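Local coordinates for protein glutamate racemase (Bacillus anthracis, PDB 2DWU) that belongs to the Asp/Glu/hydantoin racemase family and folds into an alpha/beta chain built round two parallel sheets, with D-glutamic acid bound in the model, at residues Leu174-Lys178 against Glu179-Thr183; Ala163-Thr166 against Gln167-Gln171; Ser56-Phe59 against Glu60-Phe64. All blocks are in the same frame, centred on the assembly; numbering follows the deposited sequence.

In the fold
All three contacts are local. Contacts 1 and 2 share helix 162-177, about 17 Å apart between centres: contact 2 lies within its regular turns, contact 1 at its weakly bonded, kinked C-terminal end. Contact 3, on helix 51-65, sits on the other side of the chain's centre. It has the most buried residues, three of eight touching, against two of eight in contact 2, which has the most exposed ones (four), and two of seven in contact 1. Contact 3 turns valines and a methionine to the six-stranded sheet; contact 2 pairs a buried valine face with an aromatic-glutamine pair; contact 1 replaces the repeating helical bonds by one turn, a water bridge and a single leucine-isoleucine touch.

Contact 1: residues Leu174-Lys178 against Glu179-Thr183; sequences LPLTK and EDIDT. With GOL (glycerol), chain I.
Leu-176 and Glu-179 are joined by a turn at the C-terminal end of helix 162-177, where the chain leaves the helix for strand 183-187. The evidence is the bond from Glu-179 N to Leu-176 O, 3.1 Å long with an N-H...O angle of 151°. Its donor stands well above the carbonyl plane, 73° out of it, a steep approach that goes with the short three-residue reach. The backbone angles of Thr-177 and Lys-178 fit a type I beta turn. A side chain adds to the helix end: Thr-177 OG1 donates to Leu-174 O at 2.7 Å, in the carbonyl plane and on a lone pair.

The side chain of Glu-179 doubles back over this turn. Its chain is bent at chi2 (-70°), and Glu-179 CG rests 3.4 Å from Pro-175 O. Water 1 then bridges the two residues, donating to Pro-175 O at 2.7 Å and to Glu-179 OE1 at 2.8 Å. The other carboxylate oxygen, Glu-179 OE2, lies 3.0 Å from glycerol O1 in a weak contact, glycerol being probably a leftover of crystallisation.

The segment closes a beta-alpha-beta crossover from strand 142-147 to strand 183-187, which passes strand 115-120 in the sheet order. On the inner side Leu-176 CD2 meets Ile-181 CD1 end to end at 4.3 Å, and both side chains also touch His-144 of strand 142-147. Asp-180 points its CB away from the helix end, and its carboxylate forms a salt bridge with Lys-113.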
ATOM      1  N   LEU B 174     -16.981  13.151  18.965  1.00 16.44           N
ATOM      2  CA  LEU B 174     -17.488  14.526  18.952  1.00 18.52           C
ATOM      3  C   LEU B 174     -16.389  15.543  18.579  1.00 18.68           C
ATOM      4  O   LEU B 174     -16.596  16.393  17.709  1.00 18.94           O
ATOM      5  CB  LEU B 174     -18.100  14.874  20.312  1.00 20.44           C
ATOM      6  CG  LEU B 174     -19.115  16.026  20.428  1.00 24.74           C
ATOM      7  CD1 LEU B 174     -18.753  16.840  21.643  1.00 25.98           C
ATOM      8  CD2 LEU B 174     -19.152  16.891  19.189  1.00 23.23           C
ATOM      9  N   PRO B 175     -15.199  15.458  19.195  1.00 19.84           N
ATOM     10  CA  PRO B 175     -14.175  16.442  18.815  1.00 20.83           C
ATOM     11  C   PRO B 175     -13.822  16.440  17.323  1.00 20.94           C
ATOM     12  O   PRO B 175     -13.547  17.507  16.748  1.00 20.16           O
ATOM     13  CB  PRO B 175     -12.987  16.059  19.686  1.00 22.39           C
ATOM     14  CG  PRO B 175     -13.656  15.507  20.938  1.00 22.40           C
ATOM     15  CD  PRO B 175     -14.737  14.630  20.325  1.00 20.45           C
ATOM     16  N   LEU B 176     -13.830  15.267  16.684  1.00 18.68           N
ATOM     17  CA  LEU B 176     -13.499  15.207  15.266  1.00 17.41           C
ATOM     18  C   LEU B 176     -14.620  15.654  14.361  1.00 16.60           C
ATOM     19  O   LEU B 176     -14.353  16.042  13.221  1.00 15.79           O
ATOM     20  CB  LEU B 176     -13.052  13.796  14.835  1.00 18.17           C
ATOM     21  CG  LEU B 176     -11.593  13.446  15.133  1.00 22.60           C
ATOM     22  CD1 LEU B 176     -11.332  12.025  14.690  1.00 22.96           C
ATOM     23  CD2 LEU B 176     -10.637  14.420  14.425  1.00 23.10           C
ATOM     24  N   THR B 177     -15.871  15.586  14.830  1.00 15.13           N
ATOM     25  CA  THR B 177     -16.994  16.012  13.995  1.00 17.10           C
ATOM     26  C   THR B 177     -16.909  17.523  13.811  1.00 15.68           C
ATOM     27  O   THR B 177     -17.499  18.070  12.880  1.00 16.85           O
ATOM     28  CB  THR B 177     -18.373  15.698  14.615  1.00 16.23           C
ATOM     29  OG1 THR B 177     -18.532  16.441  15.828  1.00 16.92           O
ATOM     30  CG2 THR B 177     -18.523  14.184  14.880  1.00 18.38           C
ATOM     31  N   LYS B 178     -16.154  18.182  14.689  1.00 15.80           N
ATOM     32  CA  LYS B 178     -16.010  19.642  14.632  1.00 16.79           C
ATOM     33  C   LYS B 178     -14.861  20.053  13.742  1.00 16.29           C
ATOM     34  O   LYS B 178     -14.706  21.236  13.417  1.00 16.02           O
ATOM     35  CB  LYS B 178     -15.727  20.212  16.023  1.00 17.83           C
ATOM     36  CG  LYS B 178     -16.858  20.015  17.015  1.00 19.85           C
ATOM     37  CD  LYS B 178     -16.444  20.533  18.366  1.00 21.44           C
ATOM     38  CE  LYS B 178     -17.557  20.304  19.379  1.00 23.80           C
ATOM     39  NZ  LYS B 178     -17.109  20.671  20.749  1.00 25.56           N
ATOM     40  N   GLU B 179     -14.035  19.082  13.365  1.00 13.87           N
ATOM     41  CA  GLU B 179     -12.868  19.386  12.549  1.00 14.88           C
ATOM     42  C   GLU B 179     -13.081  19.054  11.084  1.00 13.27           C
ATOM     43  O   GLU B 179     -13.886  18.205  10.721  1.00 13.57           O
ATOM     44  CB  GLU B 179     -11.670  18.600  13.081  1.00 16.64           C
ATOM     45  CG  GLU B 179     -11.360  18.872  14.556  1.00 20.72           C
ATOM     46  CD  GLU B 179     -10.814  20.262  14.819  1.00 23.89           C
ATOM     47  OE1 GLU B 179     -10.644  20.613  16.013  1.00 26.03           O
ATOM     48  OE2 GLU B 179     -10.549  21.005  13.843  1.00 25.43           O
ATOM     49  N   ASP B 180     -12.339  19.757  10.238  1.00 12.60           N
ATOM     50  CA  ASP B 180     -12.399  19.540   8.819  1.00 10.68           C
ATOM     51  C   ASP B 180     -11.367  18.461   8.456  1.00 11.29           C
ATOM     52  O   ASP B 180     -10.156  18.719   8.447  1.00 11.52           O
ATOM     53  CB  ASP B 180     -12.068  20.862   8.117  1.00 11.51           C
ATOM     54  CG  ASP B 180     -12.112  20.772   6.607  1.00 14.01           C
ATOM     55  OD1 ASP B 180     -12.497  19.720   6.043  1.00 14.53           O
ATOM     56  OD2 ASP B 180     -11.764  21.796   5.964  1.00 12.07           O
ATOM     57  N   ILE B 181     -11.849  17.237   8.251  1.00  9.62           N
ATOM     58  CA  ILE B 181     -10.974  16.136   7.814  1.00 11.06           C
ATOM     59  C   ILE B 181     -11.688  15.362   6.717  1.00  9.85           C
ATOM     60  O   ILE B 181     -12.913  15.411   6.622  1.00 13.03           O
ATOM     61  CB  ILE B 181     -10.664  15.120   8.962  1.00 10.34           C
ATOM     62  CG1 ILE B 181     -11.962  14.481   9.484  1.00 11.61           C
ATOM     63  CG2 ILE B 181      -9.898  15.791  10.064  1.00 13.32           C
ATOM     64  CD1 ILE B 181     -11.658  13.285  10.416  1.00 11.84           C
ATOM     65  N   ASP B 182     -10.945  14.666   5.861  1.00  9.05           N
ATOM     66  CA  ASP B 182     -11.595  13.836   4.861  1.00  7.93           C
ATOM     67  C   ASP B 182     -11.072  12.399   4.956  1.00  8.78           C
ATOM     68  O   ASP B 182     -11.444  11.549   4.160  1.00 10.06           O
ATOM     69  CB  ASP B 182     -11.412  14.393   3.426  1.00 11.35           C
ATOM     70  CG  ASP B 182      -9.971  14.328   2.917  1.00 11.37           C
ATOM     71  OD1 ASP B 182      -9.057  13.882   3.646  1.00 11.59           O
ATOM     72  OD2 ASP B 182      -9.773  14.746   1.746  1.00 11.81           O
ATOM     73  N   THR B 183     -10.234  12.148   5.959  1.00  9.51           N
ATOM     74  CA  THR B 183      -9.620  10.835   6.167  1.00  9.49           C
ATOM     75  C   THR B 183      -9.480  10.596   7.676  1.00  8.79           C
ATOM     76  O   THR B 183      -9.171  11.523   8.409  1.00  9.17           O
ATOM     77  CB  THR B 183      -8.207  10.844   5.507  1.00  9.97           C
ATOM     78  OG1 THR B 183      -8.343  11.144   4.106  1.00 11.79           O
ATOM     79  CG2 THR B 183      -7.502   9.483   5.683  1.00 10.94           C
TER
HETATM   80  C1  GOL I 279     -11.058  22.560  11.193  1.00 44.73           C
HETATM   81  O1  GOL I 279     -12.078  22.912  12.135  1.00 43.40           O
HETATM   82  C2  GOL I 279     -10.414  23.843  10.658  1.00 45.10           C
HETATM   83  O2  GOL I 279      -9.842  24.595  11.737  1.00 45.48           O
HETATM   84  C3  GOL I 279      -9.332  23.486   9.658  1.00 45.26           C
HETATM   85  O3  GOL I 279      -8.734  24.674   9.173  1.00 47.26           O
HETATM   86  O   HOH W   1     -12.063  19.401  18.043  1.00 27.09           O

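Contact 2: residues Ala163-Thr166 against Gln167-Gln171; sequences AYVT and QQVKQ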
ATOM      1  N   ALA B 163     -26.788   0.117  21.787  1.00 19.60           N
ATOM      2  CA  ALA B 163     -27.131   1.468  22.209  1.00 20.36           C
ATOM      3  C   ALA B 163     -25.935   2.091  22.930  1.00 18.74           C
ATOM      4  O   ALA B 163     -25.628   3.273  22.744  1.00 19.68           O
ATOM      5  CB  ALA B 163     -28.346   1.444  23.143  1.00 21.68           C
ATOM      6  N   TYR B 164     -25.269   1.287  23.755  1.00 17.18           N
ATOM      7  CA  TYR B 164     -24.128   1.768  24.516  1.00 16.19           C
ATOM      8  C   TYR B 164     -22.965   2.058  23.579  1.00 14.72           C
ATOM      9  O   TYR B 164     -22.256   3.061  23.742  1.00 15.22           O
ATOM     10  CB  TYR B 164     -23.702   0.714  25.553  1.00 15.43           C
ATOM     11  CG  TYR B 164     -22.635   1.213  26.496  1.00 15.28           C
ATOM     12  CD1 TYR B 164     -21.322   0.740  26.416  1.00 13.07           C
ATOM     13  CD2 TYR B 164     -22.926   2.213  27.418  1.00 16.59           C
ATOM     14  CE1 TYR B 164     -20.316   1.270  27.241  1.00 13.24           C
ATOM     15  CE2 TYR B 164     -21.936   2.749  28.237  1.00 17.62           C
ATOM     16  CZ  TYR B 164     -20.636   2.271  28.139  1.00 14.95           C
ATOM     17  OH  TYR B 164     -19.666   2.829  28.934  1.00 18.70           O
ATOM     18  N   VAL B 165     -22.766   1.181  22.603  1.00 15.47           N
ATOM     19  CA  VAL B 165     -21.658   1.362  21.662  1.00 15.45           C
ATOM     20  C   VAL B 165     -21.899   2.654  20.871  1.00 16.21           C
ATOM     21  O   VAL B 165     -21.001   3.480  20.718  1.00 14.03           O
ATOM     22  CB  VAL B 165     -21.523   0.150  20.697  1.00 15.44           C
ATOM     23  CG1 VAL B 165     -20.363   0.395  19.705  1.00 16.23           C
ATOM     24  CG2 VAL B 165     -21.234  -1.148  21.501  1.00 15.29           C
ATOM     25  N   THR B 166     -23.125   2.851  20.403  1.00 16.14           N
ATOM     26  CA  THR B 166     -23.421   4.059  19.651  1.00 16.27           C
ATOM     27  C   THR B 166     -23.151   5.320  20.472  1.00 16.06           C
ATOM     28  O   THR B 166     -22.599   6.281  19.953  1.00 14.48           O
ATOM     29  CB  THR B 166     -24.877   4.084  19.179  1.00 18.05           C
ATOM     30  OG1 THR B 166     -25.113   2.981  18.297  1.00 19.79           O
ATOM     31  CG2 THR B 166     -25.173   5.380  18.432  1.00 18.19           C
ATOM     32  N   GLN B 167     -23.535   5.319  21.750  1.00 15.68           N
ATOM     33  CA  GLN B 167     -23.314   6.478  22.592  1.00 17.53           C
ATOM     34  C   GLN B 167     -21.842   6.734  22.844  1.00 15.67           C
ATOM     35  O   GLN B 167     -21.396   7.891  22.853  1.00 15.95           O
ATOM     36  CB  GLN B 167     -24.027   6.317  23.939  1.00 21.33           C
ATOM     37  CG  GLN B 167     -24.391   7.659  24.548  1.00 26.74           C
ATOM     38  CD  GLN B 167     -25.451   8.397  23.720  1.00 31.17           C
ATOM     39  OE1 GLN B 167     -26.565   7.899  23.541  1.00 35.17           O
ATOM     40  NE2 GLN B 167     -25.108   9.577  23.210  1.00 30.11           N
ATOM     41  N   GLN B 168     -21.086   5.655  23.046  1.00 15.61           N
ATOM     42  CA  GLN B 168     -19.659   5.790  23.318  1.00 13.57           C
ATOM     43  C   GLN B 168     -18.905   6.252  22.079  1.00 12.20           C
ATOM     44  O   GLN B 168     -17.977   7.046  22.193  1.00 12.84           O
ATOM     45  CB  GLN B 168     -19.071   4.475  23.856  1.00 14.89           C
ATOM     46  CG  GLN B 168     -19.503   4.171  25.312  1.00 17.47           C
ATOM     47  CD  GLN B 168     -19.328   5.356  26.239  1.00 20.27           C
ATOM     48  OE1 GLN B 168     -18.230   5.880  26.384  1.00 22.41           O
ATOM     49  NE2 GLN B 168     -20.411   5.787  26.870  1.00 21.42           N
ATOM     50  N   VAL B 169     -19.310   5.765  20.911  1.00 12.01           N
ATOM     51  CA  VAL B 169     -18.663   6.190  19.669  1.00 12.37           C
ATOM     52  C   VAL B 169     -19.013   7.668  19.413  1.00 13.32           C
ATOM     53  O   VAL B 169     -18.149   8.462  18.998  1.00 13.45           O
ATOM     54  CB  VAL B 169     -19.092   5.303  18.480  1.00 12.99           C
ATOM     55  CG1 VAL B 169     -18.627   5.930  17.140  1.00 12.29           C
ATOM     56  CG2 VAL B 169     -18.464   3.905  18.638  1.00 12.47           C
ATOM     57  N   LYS B 170     -20.268   8.048  19.693  1.00 13.91           N
ATOM     58  CA  LYS B 170     -20.686   9.440  19.507  1.00 15.59           C
ATOM     59  C   LYS B 170     -19.847  10.377  20.377  1.00 15.56           C
ATOM     60  O   LYS B 170     -19.335  11.416  19.915  1.00 15.74           O
ATOM     61  CB  LYS B 170     -22.182   9.609  19.845  1.00 17.25           C
ATOM     62  CG  LYS B 170     -22.668  11.054  19.721  1.00 21.37           C
ATOM     63  CD  LYS B 170     -24.172  11.170  19.896  1.00 24.74           C
ATOM     64  CE  LYS B 170     -24.897  10.382  18.815  1.00 26.75           C
ATOM     65  NZ  LYS B 170     -24.662  10.938  17.438  1.00 28.87           N
ATOM     66  N   GLN B 171     -19.687  10.004  21.641  1.00 13.93           N
ATOM     67  CA  GLN B 171     -18.927  10.800  22.580  1.00 15.17           C
ATOM     68  C   GLN B 171     -17.450  10.872  22.222  1.00 14.69           C
ATOM     69  O   GLN B 171     -16.814  11.925  22.337  1.00 15.16           O
ATOM     70  CB  GLN B 171     -19.069  10.222  23.990  1.00 18.14           C
ATOM     71  CG  GLN B 171     -20.412  10.478  24.634  1.00 23.23           C
ATOM     72  CD  GLN B 171     -20.493   9.910  26.038  1.00 24.55           C
ATOM     73  OE1 GLN B 171     -19.468   9.583  26.653  1.00 26.63           O
ATOM     74  NE2 GLN B 171     -21.708   9.803  26.561  1.00 26.09           N
TER
HETATM   75  O   HOH W   2     -27.375   5.388  22.073  1.00 28.20           O
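Gln-167, one turn after Ala-163, sends its N-H to Ala-163 O, with Gln-167 N 3.1 Å from that oxygen, and the same carbonyl accepts a proton from water 2, which also donates to Gln-167 OE1. The chain of Gln-167 leads away beyond CB, so its OE1 reaches the carbonyl of Ala-163 only through the water.

Gln-168 carries the main side-chain contact. Gln-168 CG sits over one face of the Tyr-164 ring, 3.8 Å from the centroid and 23° off the ring normal, a CH-pi contact displaced toward the rim. With CG anti to the carbonyl carbon (chi1 -73°) and a bend at chi2, the amide lies across the phenol end, Gln-168 NE2 3.7 Å from Tyr-164 OH, with amide and ring planes 24° apart. Arg-158 makes a cation-pi contact with this ring.

Val-169 N bonds to Val-165 O at 2.8 Å, and the two side chains lie alongside each other, pointing the same way, CG1 of Val-165 and CG2 of Val-169 4.1 Å apart, and both touch Tyr-197 of helix 195-202. Lys-170 N reaches Thr-166 O, while its NZ pairs with Glu-201.

The chemistry implies an amphipathic helix: valines on the buried face and, on the Gln-168 side, an aliphatic stem that packs on a ring while its amide lies near the hydroxyl.

Contact 3: residues Ser56-Phe59 against Glu60-Phe64; sequences SFVF and EMVEF
Val-58 and Met-61 are neighbours on the inner side of helix 51-65, and the methyl end of the methionine turns back toward the valine instead of running straight out. Met-61 is extended as far as SD and then turns at chi3 (-80°), which carries Met-61 CE to 4.3 Å from Val-58 CG2. One turn after Val-58, Val-62 lies near the same valine, with Val-58 CG1 and Val-62 CG2 4.4 Å apart. All three touch Leu-13 of strand 9-14, and both valines also meet helix 78-91, at Thr-84 and Leu-88 respectively, as expected of a helix flanking the parallel sheet of an alpha/beta domain.

Glu-60 is turned differently. With CG beside its own backbone N (chi1 -65°), the chain leans back along the preceding turn, and Glu-60 CG comes to 3.1 Å from Ser-56 O, a close contact. From there it stays extended to the carboxylate, whose OE1 forms a salt bridge with Arg-43. The same arginine makes a cation-pi contact with the Phe-57 ring, so Arg-43 spans two residues of one turn.

The backbone bonds are regular: Val-62 N to Val-58 O is 2.9 Å, and Met-61 N to Phe-57 O is 3.1 Å.

Held by Arg-43, the carboxylate of Glu-60 is probably kept ionised, while on the other side valine and methionine methyl groups make dispersion contacts toward the sheet.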
ATOM      1  N   SER B  56       9.345  -2.224  28.099  0.50 13.27           N
ATOM      2  CA  SER B  56       9.870  -3.417  28.766  0.50 12.78           C
ATOM      3  C   SER B  56       9.013  -4.640  28.454  0.50 12.72           C
ATOM      4  O   SER B  56       9.547  -5.721  28.209  0.50 14.01           O
ATOM      5  CB  SER B  56       9.970  -3.207  30.285  0.50 13.23           C
ATOM      6  OG  SER B  56       8.702  -3.147  30.909  0.50 14.09           O
ATOM      7  N   PHE B  57       7.689  -4.477  28.455  1.00 11.90           N
ATOM      8  CA  PHE B  57       6.796  -5.595  28.138  1.00 11.37           C
ATOM      9  C   PHE B  57       6.955  -6.078  26.692  1.00 11.10           C
ATOM     10  O   PHE B  57       6.843  -7.281  26.409  1.00 12.39           O
ATOM     11  CB  PHE B  57       5.318  -5.212  28.319  1.00 10.95           C
ATOM     12  CG  PHE B  57       4.938  -4.822  29.720  1.00 12.58           C
ATOM     13  CD1 PHE B  57       5.777  -5.074  30.800  1.00 12.96           C
ATOM     14  CD2 PHE B  57       3.688  -4.252  29.956  1.00 11.55           C
ATOM     15  CE1 PHE B  57       5.372  -4.766  32.108  1.00 13.41           C
ATOM     16  CE2 PHE B  57       3.273  -3.942  31.262  1.00 12.57           C
ATOM     17  CZ  PHE B  57       4.126  -4.206  32.331  1.00 13.23           C
ATOM     18  N   VAL B  58       7.136  -5.140  25.769  1.00 11.61           N
ATOM     19  CA  VAL B  58       7.293  -5.493  24.366  1.00  9.66           C
ATOM     20  C   VAL B  58       8.597  -6.269  24.184  1.00 11.29           C
ATOM     21  O   VAL B  58       8.635  -7.270  23.466  1.00 12.01           O
ATOM     22  CB  VAL B  58       7.286  -4.232  23.486  1.00 11.94           C
ATOM     23  CG1 VAL B  58       7.752  -4.571  22.060  1.00 12.59           C
ATOM     24  CG2 VAL B  58       5.846  -3.642  23.457  1.00 10.62           C
ATOM     25  N   PHE B  59       9.660  -5.825  24.840  1.00 11.39           N
ATOM     26  CA  PHE B  59      10.907  -6.562  24.704  1.00 12.80           C
ATOM     27  C   PHE B  59      10.818  -7.962  25.300  1.00 14.32           C
ATOM     28  O   PHE B  59      11.517  -8.873  24.842  1.00 14.33           O
ATOM     29  CB  PHE B  59      12.077  -5.764  25.278  1.00 14.88           C
ATOM     30  CG  PHE B  59      12.704  -4.843  24.266  1.00 18.28           C
ATOM     31  CD1 PHE B  59      12.351  -3.493  24.209  1.00 20.18           C
ATOM     32  CD2 PHE B  59      13.578  -5.345  23.302  1.00 19.40           C
ATOM     33  CE1 PHE B  59      12.848  -2.660  23.211  1.00 19.13           C
ATOM     34  CE2 PHE B  59      14.084  -4.521  22.296  1.00 20.77           C
ATOM     35  CZ  PHE B  59      13.717  -3.172  22.247  1.00 19.29           C
ATOM     36  N   GLU B  60       9.978  -8.149  26.315  1.00 13.54           N
ATOM     37  CA  GLU B  60       9.768  -9.478  26.889  1.00 13.91           C
ATOM     38  C   GLU B  60       9.052 -10.350  25.838  1.00 13.51           C
ATOM     39  O   GLU B  60       9.350 -11.524  25.697  1.00 13.49           O
ATOM     40  CB  GLU B  60       8.909  -9.410  28.159  1.00 15.69           C
ATOM     41  CG  GLU B  60       9.576  -8.676  29.298  1.00 16.86           C
ATOM     42  CD  GLU B  60       8.858  -8.852  30.620  1.00 19.95           C
ATOM     43  OE1 GLU B  60       7.677  -9.281  30.628  1.00 19.21           O
ATOM     44  OE2 GLU B  60       9.479  -8.552  31.670  1.00 20.70           O
ATOM     45  N   MET B  61       8.108  -9.779  25.094  1.00 11.93           N
ATOM     46  CA  MET B  61       7.430 -10.563  24.064  1.00 10.37           C
ATOM     47  C   MET B  61       8.393 -10.889  22.926  1.00 11.87           C
ATOM     48  O   MET B  61       8.307 -11.959  22.329  1.00 12.97           O
ATOM     49  CB  MET B  61       6.196  -9.823  23.500  1.00 10.69           C
ATOM     50  CG  MET B  61       5.007  -9.841  24.443  1.00 10.09           C
ATOM     51  SD  MET B  61       3.495  -9.217  23.726  1.00 11.07           S
ATOM     52  CE  MET B  61       3.735  -7.414  23.856  1.00 13.21           C
ATOM     53  N   VAL B  62       9.295  -9.965  22.609  1.00 12.46           N
ATOM     54  CA  VAL B  62      10.259 -10.225  21.535  1.00 13.05           C
ATOM     55  C   VAL B  62      11.169 -11.393  21.937  1.00 15.79           C
ATOM     56  O   VAL B  62      11.511 -12.228  21.102  1.00 15.97           O
ATOM     57  CB  VAL B  62      11.117  -8.979  21.217  1.00 13.34           C
ATOM     58  CG1 VAL B  62      12.276  -9.346  20.266  1.00 15.39           C
ATOM     59  CG2 VAL B  62      10.239  -7.911  20.568  1.00 13.75           C
ATOM     60  N   GLU B  63      11.540 -11.458  23.215  1.00 16.18           N
ATOM     61  CA  GLU B  63      12.391 -12.547  23.691  1.00 17.14           C
ATOM     62  C   GLU B  63      11.682 -13.872  23.503  1.00 16.17           C
ATOM     63  O   GLU B  63      12.317 -14.879  23.171  1.00 16.36           O
ATOM     64  CB  GLU B  63      12.760 -12.360  25.171  1.00 19.42           C
ATOM     65  CG  GLU B  63      13.873 -11.350  25.376  1.00 25.44           C
ATOM     66  CD  GLU B  63      15.095 -11.654  24.514  1.00 29.29           C
ATOM     67  OE1 GLU B  63      15.696 -12.737  24.699  1.00 32.60           O
ATOM     68  OE2 GLU B  63      15.448 -10.818  23.650  1.00 31.35           O
ATOM     69  N   PHE B  64      10.367 -13.882  23.716  1.00 12.92           N
ATOM     70  CA  PHE B  64       9.589 -15.085  23.520  1.00 14.30           C
ATOM     71  C   PHE B  64       9.582 -15.466  22.041  1.00 13.51           C
ATOM     72  O   PHE B  64       9.794 -16.632  21.682  1.00 13.89           O
ATOM     73  CB  PHE B  64       8.140 -14.880  23.982  1.00 13.20           C
ATOM     74  CG  PHE B  64       7.219 -15.997  23.566  1.00 15.62           C
ATOM     75  CD1 PHE B  64       7.260 -17.229  24.204  1.00 15.68           C
ATOM     76  CD2 PHE B  64       6.352 -15.832  22.487  1.00 14.84           C
ATOM     77  CE1 PHE B  64       6.452 -18.288  23.773  1.00 17.20           C
ATOM     78  CE2 PHE B  64       5.542 -16.878  22.051  1.00 16.23           C
ATOM     79  CZ  PHE B  64       5.593 -18.114  22.697  1.00 17.06           C
TER
HETATM   80  O   HOH W   3      14.226  -8.698  23.716  1.00 29.41           O